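Local coordinates for protein NADH kinase POS5, mitochondrial (Saccharomyces cerevisiae, PDB 3AFO) that phosphorylates NADH and, with a twofold lower preference, NAD(+) at the expense of ATP, as a key source of cellular NADPH, at residues M199-H205 and T238-Y243; N214-D220 and H281-G287; P277-H281 and N321-Y327. All coordinates share one frame; numbering follows the deposited sequence.

How the interactions relate
The three contacts lie within the C-terminal domain of the kinase, their centres about 16 to 17 Å apart. Along the chain, interactions 1 and 2 interleave, as do 2 and 3, whereas interaction 1 closes before interaction 3 opens. Interaction 1 joins strand 201-205 to the loop after its sheet neighbour 231-235, at the dinucleotide. Interaction 2 pairs strands of another antiparallel sheet, that of 213-219, 282-286 and 316-321, which packs on the sheet of 201-205: Leu204 CD1 lies 3.7 Å from Ile284 CG2. Interaction 3 shares His281 with interaction 2 and joins the turn before 282-286 to the loop after 316-321. Interaction 1 meets the second subunit, interactions 2 and 3 the third.

Interaction 1: residues M199-H205 and T238-Y243; sequences MNDIFLH and TGSTAY. With NAI (1,4-dihydronicotinamide adenine dinucleotide), chain C.
Tyr243 turns the edge of its ring, at CD1 and CE1, onto the face of the Phe203 ring, a T-shaped pair with centroids 4.8 Å apart and planes at 88°. Tyr243 CG stands opposite the backbone N (chi1 -154°), which carries the ring across to the strand. One face of this phenol lies against the dihydronicotinamide, C4N sitting 3.6 Å above the plane of the Tyr243 ring and over its centre. The tyrosine therefore meets the dihydronicotinamide with a face and Phe203 with an edge. Tyr243 OH passes beside the His205 ring, but its hydrogen bonds go to Asp230 and Arg206 of the second subunit.

Nearer the start of the strand, Asp201 points its carboxylate at the nicotinamide ribose. The secure bond to the ribose hydroxyl O2D comes from Tyr243 N, at 3.1 Å and 156°; O2D also approaches Asp201 OD2, but the 2.5 Å between them is doubtfully short. A water donates both to Asp201 OD2 and to Gly239 O, bridging the two segments. Gly239 CA comes within 3.4 Å of Asn200 O in a CA-H...O contact, and a side-chain carbon on this residue would run into that oxygen. The loop then wraps the adenine: Thr238 O accepts from N6A, and Thr241 OG1 donates to N1A over 2.7 Å. Ala242, at the N-cap position of helix 243-246, lays its CB 3.5 Å from adenine C5A.

Asn200 and Asp201 match the Asn-Glu/Asp motif of NAD kinases; with Asp124 and Ser246, which also bond to the ligand, they belong to the dinucleotide pocket of this family.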
loop_
_atom_site.group_PDB
_atom_site.type_symbol
_atom_site.label_atom_id
_atom_site.label_comp_id
_atom_site.label_asym_id
_atom_site.label_seq_id
_atom_site.Cartn_x
_atom_site.Cartn_y
_atom_site.Cartn_z
ATOM N N MET A 199 25.949 1.229 1.074
ATOM C CA MET A 199 25.624 1.128 -0.341
ATOM C C MET A 199 24.113 0.914 -0.542
ATOM O O MET A 199 23.528 1.416 -1.507
ATOM C CB MET A 199 26.416 -0.034 -0.938
ATOM C CG MET A 199 26.069 -0.417 -2.324
ATOM S SD MET A 199 27.305 -1.584 -2.929
ATOM C CE MET A 199 26.739 -1.695 -4.610
ATOM N N ASN A 200 23.516 0.153 0.372
ATOM C CA ASN A 200 22.092 -0.177 0.361
ATOM C C ASN A 200 21.311 0.733 1.287
ATOM O O ASN A 200 20.467 1.536 0.852
ATOM C CB ASN A 200 21.889 -1.609 0.860
ATOM C CG ASN A 200 21.518 -2.590 -0.226
ATOM O OD1 ASN A 200 21.173 -3.735 0.087
ATOM N ND2 ASN A 200 21.576 -2.177 -1.488
ATOM N N ASP A 201 21.570 0.576 2.578
ATOM C CA ASP A 201 20.735 1.210 3.570
ATOM C C ASP A 201 21.315 1.303 4.961
ATOM O O ASP A 201 22.295 0.630 5.308
ATOM C CB ASP A 201 19.369 0.502 3.634
ATOM C CG ASP A 201 19.483 -1.016 3.658
ATOM O OD1 ASP A 201 20.449 -1.571 4.246
ATOM O OD2 ASP A 201 18.572 -1.661 3.090
ATOM N N ILE A 202 20.670 2.151 5.753
ATOM C CA ILE A 202 20.894 2.265 7.172
ATOM C C ILE A 202 19.529 2.071 7.808
ATOM O O ILE A 202 18.559 2.751 7.424
ATOM C CB ILE A 202 21.456 3.653 7.526
ATOM C CG1 ILE A 202 22.834 3.821 6.869
ATOM C CG2 ILE A 202 21.523 3.844 9.071
ATOM C CD1 ILE A 202 23.113 5.219 6.319
ATOM N N PHE A 203 19.427 1.154 8.763
ATOM C CA PHE A 203 18.126 0.955 9.418
ATOM C C PHE A 203 18.161 0.706 10.905
ATOM O O PHE A 203 19.156 0.226 11.448
ATOM C CB PHE A 203 17.227 -0.073 8.683
ATOM C CG PHE A 203 17.791 -1.467 8.596
ATOM C CD1 PHE A 203 17.531 -2.407 9.589
ATOM C CD2 PHE A 203 18.519 -1.861 7.490
ATOM C CE1 PHE A 203 18.032 -3.708 9.485
ATOM C CE2 PHE A 203 19.018 -3.174 7.383
ATOM C CZ PHE A 203 18.776 -4.085 8.379
ATOM N N LEU A 204 17.069 1.107 11.546
ATOM C CA LEU A 204 16.838 0.930 12.962
ATOM C C LEU A 204 15.680 -0.048 13.092
ATOM O O LEU A 204 14.718 0.021 12.322
ATOM C CB LEU A 204 16.488 2.267 13.608
ATOM C CG LEU A 204 17.616 3.305 13.608
ATOM C CD1 LEU A 204 17.085 4.689 13.961
ATOM C CD2 LEU A 204 18.723 2.888 14.599
ATOM N N HIS A 205 15.778 -0.973 14.040
ATOM C CA HIS A 205 14.753 -2.000 14.194
ATOM C C HIS A 205 14.675 -2.457 15.647
ATOM O O HIS A 205 15.701 -2.523 16.323
ATOM C CB HIS A 205 15.041 -3.187 13.279
ATOM C CG HIS A 205 13.833 -4.026 12.991
ATOM N ND1 HIS A 205 13.309 -4.908 13.908
ATOM C CD2 HIS A 205 13.031 -4.092 11.904
ATOM C CE1 HIS A 205 12.236 -5.486 13.398
ATOM N NE2 HIS A 205 12.052 -5.016 12.178
ATOM N N THR A 238 19.961 2.464 -4.968
ATOM C CA THR A 238 20.385 1.056 -5.029
ATOM C C THR A 238 19.625 0.213 -3.986
ATOM O O THR A 238 19.130 -0.876 -4.290
ATOM C CB THR A 238 21.926 0.927 -4.835
ATOM O OG1 THR A 238 22.578 1.500 -5.976
ATOM C CG2 THR A 238 22.350 -0.538 -4.700
ATOM N N GLY A 239 19.492 0.746 -2.774
ATOM C CA GLY A 239 18.782 0.045 -1.697
ATOM C C GLY A 239 17.262 0.080 -1.776
ATOM O O GLY A 239 16.592 -0.553 -0.955
ATOM N N SER A 240 16.713 0.817 -2.745
ATOM C CA SER A 240 15.246 0.890 -2.918
ATOM C C SER A 240 14.637 -0.476 -3.261
ATOM O O SER A 240 13.478 -0.745 -2.956
ATOM C CB SER A 240 14.843 1.933 -3.975
ATOM O OG SER A 240 15.130 1.480 -5.292
ATOM N N THR A 241 15.431 -1.342 -3.872
ATOM C CA THR A 241 14.961 -2.687 -4.187
ATOM C C THR A 241 15.261 -3.693 -3.069
ATOM O O THR A 241 14.968 -4.882 -3.204
ATOM C CB THR A 241 15.524 -3.168 -5.546
ATOM O OG1 THR A 241 16.949 -2.986 -5.572
ATOM C CG2 THR A 241 14.902 -2.363 -6.680
ATOM N N ALA A 242 15.803 -3.211 -1.954
ATOM C CA ALA A 242 16.184 -4.094 -0.835
ATOM C C ALA A 242 15.145 -3.999 0.301
ATOM O O ALA A 242 13.936 -4.097 0.020
ATOM C CB ALA A 242 17.606 -3.764 -0.363
ATOM N N TYR A 243 15.565 -3.809 1.554
ATOM C CA TYR A 243 14.607 -3.747 2.682
ATOM C C TYR A 243 13.452 -2.754 2.434
ATOM O O TYR A 243 12.290 -3.040 2.736
ATOM C CB TYR A 243 15.330 -3.365 3.991
ATOM C CG TYR A 243 14.693 -3.841 5.295
ATOM C CD1 TYR A 243 15.425 -3.785 6.491
ATOM C CD2 TYR A 243 13.391 -4.353 5.344
ATOM C CE1 TYR A 243 14.885 -4.205 7.690
ATOM C CE2 TYR A 243 12.826 -4.795 6.559
ATOM C CZ TYR A 243 13.591 -4.712 7.725
ATOM O OH TYR A 243 13.087 -5.143 8.927
HETATM P PA NAI C . 20.512 -11.130 3.275
HETATM O O1A NAI C . 20.891 -12.309 2.428
HETATM O O2A NAI C . 19.926 -11.499 4.741
HETATM O O5B NAI C . 19.368 -10.279 2.632
HETATM C C5B NAI C . 19.488 -10.000 1.322
HETATM C C4B NAI C . 18.235 -10.390 0.625
HETATM O O4B NAI C . 17.901 -9.111 0.021
HETATM C C3B NAI C . 18.819 -11.282 -0.465
HETATM O O3B NAI C . 17.761 -11.992 -1.113
HETATM C C2B NAI C . 19.435 -10.235 -1.394
HETATM O O2B NAI C . 19.524 -10.699 -2.734
HETATM C C1B NAI C . 18.397 -9.115 -1.338
HETATM N N9A NAI C . 19.016 -7.789 -1.619
HETATM C C8A NAI C . 20.019 -7.201 -0.958
HETATM N N7A NAI C . 20.284 -6.014 -1.530
HETATM C C5A NAI C . 19.430 -5.840 -2.539
HETATM C C6A NAI C . 19.211 -4.829 -3.477
HETATM N N6A NAI C . 19.939 -3.694 -3.498
HETATM N N1A NAI C . 18.234 -5.011 -4.387
HETATM C C2A NAI C . 17.489 -6.105 -4.410
HETATM N N3A NAI C . 17.671 -7.082 -3.533
HETATM C C4A NAI C . 18.631 -6.978 -2.597
HETATM O O3 NAI C . 21.788 -10.120 3.602
HETATM P PN NAI C . 22.726 -9.493 2.457
HETATM O O1N NAI C . 22.591 -10.285 1.191
HETATM O O2N NAI C . 24.015 -9.251 3.138
HETATM O O5D NAI C . 22.074 -8.036 2.108
HETATM C C5D NAI C . 21.856 -7.079 3.131
HETATM C C4D NAI C . 20.525 -6.382 2.896
HETATM O O4D NAI C . 19.498 -7.268 3.399
HETATM C C3D NAI C . 20.333 -5.144 3.757
HETATM O O3D NAI C . 20.968 -4.003 3.163
HETATM C C2D NAI C . 18.793 -5.007 3.745
HETATM O O2D NAI C . 18.396 -4.080 2.723
HETATM C C1D NAI C . 18.328 -6.441 3.352
HETATM N N1N NAI C . 17.351 -6.886 4.358
HETATM C C2N NAI C . 16.047 -7.101 3.925
HETATM C C3N NAI C . 15.058 -7.498 4.810
HETATM C C7N NAI C . 13.630 -7.736 4.257
HETATM O O7N NAI C . 12.707 -8.126 4.969
HETATM N N7N NAI C . 13.485 -7.500 2.969
HETATM C C4N NAI C . 15.387 -7.685 6.159
HETATM C C5N NAI C . 16.703 -7.469 6.618
HETATM C C6N NAI C . 17.697 -7.060 5.728
HETATM O O HOH W 1 16.524 -0.600 1.825
#

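Interaction 2: residues N214-D220 and H281-G287; sequences NLDIFID and HIRIKIG
An antiparallel strand pair of the C-terminal domain joins 214-219 to 282-286, with Phe218 opposite Arg283 and Asp216 opposite Lys285 as hydrogen-bonded pairs. Their backbones exchange two bonds each, among them Phe218 N to Arg283 O at 2.7 Å and Arg283 N to Phe218 O at 2.9 Å. On the face of the sheet that carries these residues, the guanidinium of Arg283 lies flat on the Phe218 ring, planes 23° apart. Its CZ sits 3.9 Å from the ring centroid, a cation-pi contact, and NH2 rides over the middle of the ring. A bend at chi3 (67°), after an extended start, brings the guanidinium over the phenyl group. Arg283 NH1 forms a salt bridge with Glu316, which gives the stacked guanidinium a second partner.

The other face is apolar. Leu215 and Ile286 lie side by side, CD2 of the leucine 3.5 Å from CD1 of the isoleucine, and Ile217 runs alongside Ile284 in the same way. At one end Asp220 N donates to His281 O, while Asp220 OD1 accepts a hydrogen bond from His281 N at 3.0 Å; the OD2 of this aspartate pairs with Lys31 of the third subunit. At the other end a water links Asn214 N with Gly287 O.

Strand 222-228 flanks 213-219 on its far side, Phe223 meeting Phe218 edge-to-face, and strand 316-321 flanks 282-286; across the apolar face lies strand 231-235 of the other antiparallel sheet, its Val232 packing on Leu215 and Ile284 and its Leu234 on Ile284.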
loop_
_atom_site.group_PDB
_atom_site.type_symbol
_atom_site.label_atom_id
_atom_site.label_comp_id
_atom_site.label_asym_id
_atom_site.label_seq_id
_atom_site.Cartn_x
_atom_site.Cartn_y
_atom_site.Cartn_z
ATOM N N ASN A 214 10.569 4.010 19.374
ATOM C CA ASN A 214 9.986 5.340 19.310
ATOM C C ASN A 214 11.083 6.254 18.811
ATOM O O ASN A 214 12.066 6.473 19.524
ATOM C CB ASN A 214 9.507 5.791 20.690
ATOM C CG ASN A 214 8.433 4.873 21.269
ATOM O OD1 ASN A 214 7.257 4.954 20.895
ATOM N ND2 ASN A 214 8.834 4.001 22.186
ATOM N N LEU A 215 10.934 6.762 17.586
ATOM C CA LEU A 215 12.007 7.486 16.902
ATOM C C LEU A 215 11.586 8.882 16.469
ATOM O O LEU A 215 10.541 9.056 15.826
ATOM C CB LEU A 215 12.464 6.720 15.661
ATOM C CG LEU A 215 12.739 5.226 15.764
ATOM C CD1 LEU A 215 13.045 4.716 14.360
ATOM C CD2 LEU A 215 13.901 4.930 16.719
ATOM N N ASP A 216 12.411 9.863 16.818
ATOM C CA ASP A 216 12.167 11.249 16.440
ATOM C C ASP A 216 13.059 11.614 15.277
ATOM O O ASP A 216 14.295 11.533 15.369
ATOM C CB ASP A 216 12.403 12.181 17.634
ATOM C CG ASP A 216 11.424 11.917 18.770
ATOM O OD1 ASP A 216 10.205 11.895 18.511
ATOM O OD2 ASP A 216 11.875 11.709 19.912
ATOM N N ILE A 217 12.417 12.018 14.184
ATOM C CA ILE A 217 13.089 12.233 12.915
ATOM C C ILE A 217 13.141 13.720 12.591
ATOM O O ILE A 217 12.116 14.417 12.646
ATOM C CB ILE A 217 12.361 11.472 11.766
ATOM C CG1 ILE A 217 12.345 9.963 12.053
ATOM C CG2 ILE A 217 13.034 11.767 10.430
ATOM C CD1 ILE A 217 11.379 9.159 11.196
ATOM N N PHE A 218 14.340 14.195 12.259
ATOM C CA PHE A 218 14.552 15.598 11.921
ATOM C C PHE A 218 15.185 15.673 10.545
ATOM O O PHE A 218 16.135 14.940 10.253
ATOM C CB PHE A 218 15.460 16.300 12.955
ATOM C CG PHE A 218 14.948 16.224 14.389
ATOM C CD1 PHE A 218 14.338 17.334 14.984
ATOM C CD2 PHE A 218 15.093 15.064 15.137
ATOM C CE1 PHE A 218 13.861 17.281 16.299
ATOM C CE2 PHE A 218 14.619 14.991 16.468
ATOM C CZ PHE A 218 14.005 16.105 17.047
ATOM N N ILE A 219 14.657 16.551 9.703
ATOM C CA ILE A 219 15.222 16.791 8.385
ATOM C C ILE A 219 15.687 18.244 8.325
ATOM O O ILE A 219 14.929 19.154 8.657
ATOM C CB ILE A 219 14.206 16.487 7.250
ATOM C CG1 ILE A 219 13.837 14.994 7.264
ATOM C CG2 ILE A 219 14.799 16.858 5.890
ATOM C CD1 ILE A 219 12.566 14.636 6.484
ATOM N N ASP A 220 16.949 18.445 7.949
ATOM C CA ASP A 220 17.525 19.789 7.832
ATOM C C ASP A 220 17.298 20.613 9.111
ATOM O O ASP A 220 17.007 21.807 9.064
ATOM C CB ASP A 220 16.965 20.492 6.581
ATOM C CG ASP A 220 17.206 19.688 5.309
ATOM O OD1 ASP A 220 18.249 19.011 5.235
ATOM O OD2 ASP A 220 16.358 19.722 4.387
ATOM N N HIS A 281 19.890 16.505 5.262
ATOM C CA HIS A 281 20.569 16.222 6.514
ATOM C C HIS A 281 19.517 15.557 7.396
ATOM O O HIS A 281 18.478 16.153 7.702
ATOM C CB HIS A 281 21.055 17.543 7.130
ATOM C CG HIS A 281 21.697 17.398 8.474
ATOM N ND1 HIS A 281 20.974 17.408 9.649
ATOM C CD2 HIS A 281 22.997 17.251 8.832
ATOM C CE1 HIS A 281 21.800 17.268 10.673
ATOM N NE2 HIS A 281 23.035 17.173 10.205
ATOM N N ILE A 282 19.760 14.311 7.767
ATOM C CA ILE A 282 18.773 13.535 8.503
ATOM C C ILE A 282 19.335 13.191 9.863
ATOM O O ILE A 282 20.462 12.692 9.965
ATOM C CB ILE A 282 18.387 12.228 7.759
ATOM C CG1 ILE A 282 17.869 12.556 6.345
ATOM C CG2 ILE A 282 17.328 11.437 8.572
ATOM C CD1 ILE A 282 17.708 11.354 5.406
ATOM N N ARG A 283 18.561 13.485 10.899
ATOM C CA ARG A 283 18.908 13.089 12.251
ATOM C C ARG A 283 17.757 12.297 12.843
ATOM O O ARG A 283 16.592 12.732 12.767
ATOM C CB ARG A 283 19.231 14.322 13.122
ATOM C CG ARG A 283 19.522 13.996 14.595
ATOM C CD ARG A 283 19.983 15.234 15.358
ATOM N NE ARG A 283 18.934 16.240 15.505
ATOM C CZ ARG A 283 18.217 16.419 16.610
ATOM N NH1 ARG A 283 18.425 15.652 17.677
ATOM N NH2 ARG A 283 17.292 17.366 16.654
ATOM N N ILE A 284 18.088 11.139 13.417
ATOM C CA ILE A 284 17.113 10.301 14.116
ATOM C C ILE A 284 17.566 10.018 15.560
ATOM O O ILE A 284 18.630 9.445 15.783
ATOM C CB ILE A 284 16.808 8.981 13.345
ATOM C CG1 ILE A 284 16.306 9.293 11.923
ATOM C CG2 ILE A 284 15.797 8.116 14.133
ATOM C CD1 ILE A 284 15.997 8.055 11.063
ATOM N N LYS A 285 16.765 10.472 16.521
ATOM C CA LYS A 285 17.041 10.264 17.931
ATOM C C LYS A 285 16.124 9.175 18.499
ATOM O O LYS A 285 14.914 9.171 18.236
ATOM C CB LYS A 285 16.840 11.569 18.694
ATOM C CG LYS A 285 17.323 11.545 20.145
ATOM C CD LYS A 285 17.200 12.952 20.752
ATOM C CE LYS A 285 17.756 13.011 22.173
ATOM N NZ LYS A 285 17.491 14.361 22.778
ATOM N N ILE A 286 16.717 8.252 19.252
ATOM C CA ILE A 286 15.981 7.174 19.904
ATOM C C ILE A 286 15.246 7.741 21.118
ATOM O O ILE A 286 15.882 8.193 22.078
ATOM C CB ILE A 286 16.935 6.018 20.354
ATOM C CG1 ILE A 286 17.896 5.606 19.222
ATOM C CG2 ILE A 286 16.145 4.836 20.908
ATOM C CD1 ILE A 286 17.220 5.168 17.887
ATOM N N GLY A 287 13.915 7.744 21.054
ATOM C CA GLY A 287 13.088 8.242 22.151
ATOM C C GLY A 287 12.430 7.115 22.927
ATOM O O GLY A 287 12.791 5.950 22.781
HETATM O O HOH W 2 12.881 3.708 20.811
#

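Interaction 3: residues P277-H281 and N321-Y327; sequences PHSSH and NEVGTIY
His278 directs the edge of its imidazole at the loop 321-327: Val323 O lies in the ring plane, 3.6 Å from ND1, while CE1 approaches Gly324 O. This histidine belongs to a type I beta turn, Pro277 to Ser280, which links strand 274-277 to strand 282-286 and packs against the loop leaving strand 316-321. Its CG is placed between the backbone N and the carbonyl carbon (chi1 81°), swinging the ring over to that loop. Gly324, at a positive phi and without a side chain, lets CE1 of the ring come close to its CA. Asn321 brings its CB within 3.3 Å of His278 O; its amide, bonded through ND2 to Thr179, stands nearly perpendicular to the His278 ring, though two conformers make this placement doubtful. Putting an alanine at His278 is likely to leave the carbonyl oxygens of Val323 and Gly324 without their imidazole neighbour and to open a gap between turn and loop.

Ser279 CB touches Gly324 O at 3.3 Å and also meets Ile326 CD1. The one direct hydrogen bond across the contact runs from Ile326 N to Ser279 O, at 2.8 Å and 162°, in the carbonyl plane and on a lone pair. Thr325 CG2 reaches the same Ser279 O, and turns over one face of the Tyr327 ring, offset toward its rim. The rings of Tyr327 and His281 meet rim to rim, planes at 64°, neither over the other's face, with Tyr327 CE1 3.8 Å from His281 CD2. Inside the turn, Pro277 O accepts from both Ser280 N and Ser280 OG.

A water sits between the segments with four partners: it donates to His278 O and Ser280 O and accepts from Asn321 N and, at 2.6 Å, from Thr325 OG1.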
loop_
_atom_site.group_PDB
_atom_site.type_symbol
_atom_site.label_atom_id
_atom_site.label_comp_id
_atom_site.label_asym_id
_atom_site.label_seq_id
_atom_site.Cartn_x
_atom_site.Cartn_y
_atom_site.Cartn_z
ATOM N N PRO A 277 15.733 14.840 -1.075
ATOM C CA PRO A 277 16.877 15.296 -1.853
ATOM C C PRO A 277 18.168 14.645 -1.384
ATOM O O PRO A 277 18.321 14.373 -0.184
ATOM C CB PRO A 277 16.948 16.790 -1.513
ATOM C CG PRO A 277 15.623 17.141 -1.075
ATOM C CD PRO A 277 15.104 15.961 -0.357
ATOM N N HIS A 278 19.103 14.427 -2.304
ATOM C CA HIS A 278 20.401 13.859 -1.940
ATOM C C HIS A 278 21.163 14.779 -0.979
ATOM O O HIS A 278 22.010 14.321 -0.221
ATOM C CB HIS A 278 21.242 13.554 -3.192
ATOM C CG HIS A 278 21.930 14.750 -3.758
ATOM N ND1 HIS A 278 23.259 15.033 -3.503
ATOM C CD2 HIS A 278 21.468 15.762 -4.531
ATOM C CE1 HIS A 278 23.588 16.160 -4.113
ATOM N NE2 HIS A 278 22.521 16.621 -4.745
ATOM N N SER A 279 20.813 16.066 -1.001
ATOM C CA SER A 279 21.427 17.102 -0.167
ATOM C C SER A 279 20.945 17.123 1.289
ATOM O O SER A 279 21.476 17.884 2.112
ATOM C CB SER A 279 21.173 18.471 -0.810
ATOM O OG SER A 279 19.765 18.684 -1.016
ATOM N N SER A 280 19.947 16.297 1.609
ATOM C CA SER A 280 19.289 16.290 2.929
ATOM C C SER A 280 20.205 15.944 4.098
ATOM O O SER A 280 21.140 15.180 3.944
ATOM C CB SER A 280 18.132 15.292 2.938
ATOM O OG SER A 280 17.108 15.712 2.070
ATOM N N HIS A 281 19.890 16.505 5.262
ATOM C CA HIS A 281 20.569 16.222 6.514
ATOM C C HIS A 281 19.517 15.557 7.396
ATOM O O HIS A 281 18.478 16.153 7.702
ATOM C CB HIS A 281 21.055 17.543 7.130
ATOM C CG HIS A 281 21.697 17.398 8.474
ATOM N ND1 HIS A 281 20.974 17.408 9.649
ATOM C CD2 HIS A 281 22.997 17.251 8.832
ATOM C CE1 HIS A 281 21.800 17.268 10.673
ATOM N NE2 HIS A 281 23.035 17.173 10.205
ATOM N N ASN A 321 24.313 11.978 2.494
ATOM C CA ASN A 321 24.999 11.455 1.329
ATOM C C ASN A 321 26.489 11.762 1.453
ATOM O O ASN A 321 26.867 12.761 2.076
ATOM C CB ASN A 321 24.446 12.121 0.068
ATOM C CG ASN A 321 24.731 11.324 -1.183
ATOM O OD1 ASN A 321 25.197 11.866 -2.186
ATOM N ND2 ASN A 321 24.458 10.029 -1.130
ATOM N N GLU A 322 27.326 10.899 0.881
ATOM C CA GLU A 322 28.778 11.109 0.838
ATOM C C GLU A 322 29.163 12.514 0.330
ATOM O O GLU A 322 30.029 13.195 0.908
ATOM C CB GLU A 322 29.411 10.037 -0.042
ATOM C CG GLU A 322 30.902 9.907 0.115
ATOM C CD GLU A 322 31.521 9.031 -0.950
ATOM O OE1 GLU A 322 30.763 8.336 -1.672
ATOM O OE2 GLU A 322 32.770 9.041 -1.059
ATOM N N VAL A 323 28.508 12.952 -0.739
ATOM C CA VAL A 323 28.750 14.297 -1.288
ATOM C C VAL A 323 27.458 15.087 -1.511
ATOM O O VAL A 323 26.405 14.506 -1.789
ATOM C CB VAL A 323 29.550 14.250 -2.618
ATOM C CG1 VAL A 323 31.033 13.928 -2.356
ATOM C CG2 VAL A 323 28.927 13.252 -3.598
ATOM N N GLY A 324 27.552 16.412 -1.373
ATOM C CA GLY A 324 26.489 17.324 -1.790
ATOM C C GLY A 324 25.457 17.710 -0.750
ATOM O O GLY A 324 24.450 18.327 -1.092
ATOM N N THR A 325 25.694 17.351 0.514
ATOM C CA THR A 325 24.808 17.752 1.613
ATOM C C THR A 325 24.747 19.282 1.704
ATOM O O THR A 325 25.782 19.956 1.600
ATOM C CB THR A 325 25.263 17.174 2.974
ATOM O OG1 THR A 325 25.424 15.749 2.876
ATOM C CG2 THR A 325 24.249 17.503 4.080
ATOM N N ILE A 326 23.537 19.819 1.864
ATOM C CA ILE A 326 23.353 21.245 2.144
ATOM C C ILE A 326 23.021 21.376 3.621
ATOM O O ILE A 326 22.072 20.754 4.114
ATOM C CB ILE A 326 22.241 21.894 1.271
ATOM C CG1 ILE A 326 22.642 21.900 -0.204
ATOM C CG2 ILE A 326 21.938 23.330 1.735
ATOM C CD1 ILE A 326 21.470 22.089 -1.167
ATOM N N TYR A 327 23.829 22.161 4.331
ATOM C CA TYR A 327 23.633 22.363 5.762
ATOM C C TYR A 327 22.967 23.710 6.004
ATOM O O TYR A 327 23.647 24.726 6.090
ATOM C CB TYR A 327 24.975 22.298 6.516
ATOM C CG TYR A 327 25.694 20.970 6.411
ATOM C CD1 TYR A 327 25.426 19.943 7.313
ATOM C CD2 TYR A 327 26.643 20.745 5.413
ATOM C CE1 TYR A 327 26.078 18.724 7.220
ATOM C CE2 TYR A 327 27.306 19.523 5.310
ATOM C CZ TYR A 327 27.019 18.521 6.222
ATOM O OH TYR A 327 27.660 17.307 6.136
HETATM O O HOH W 3 23.120 14.552 2.394
#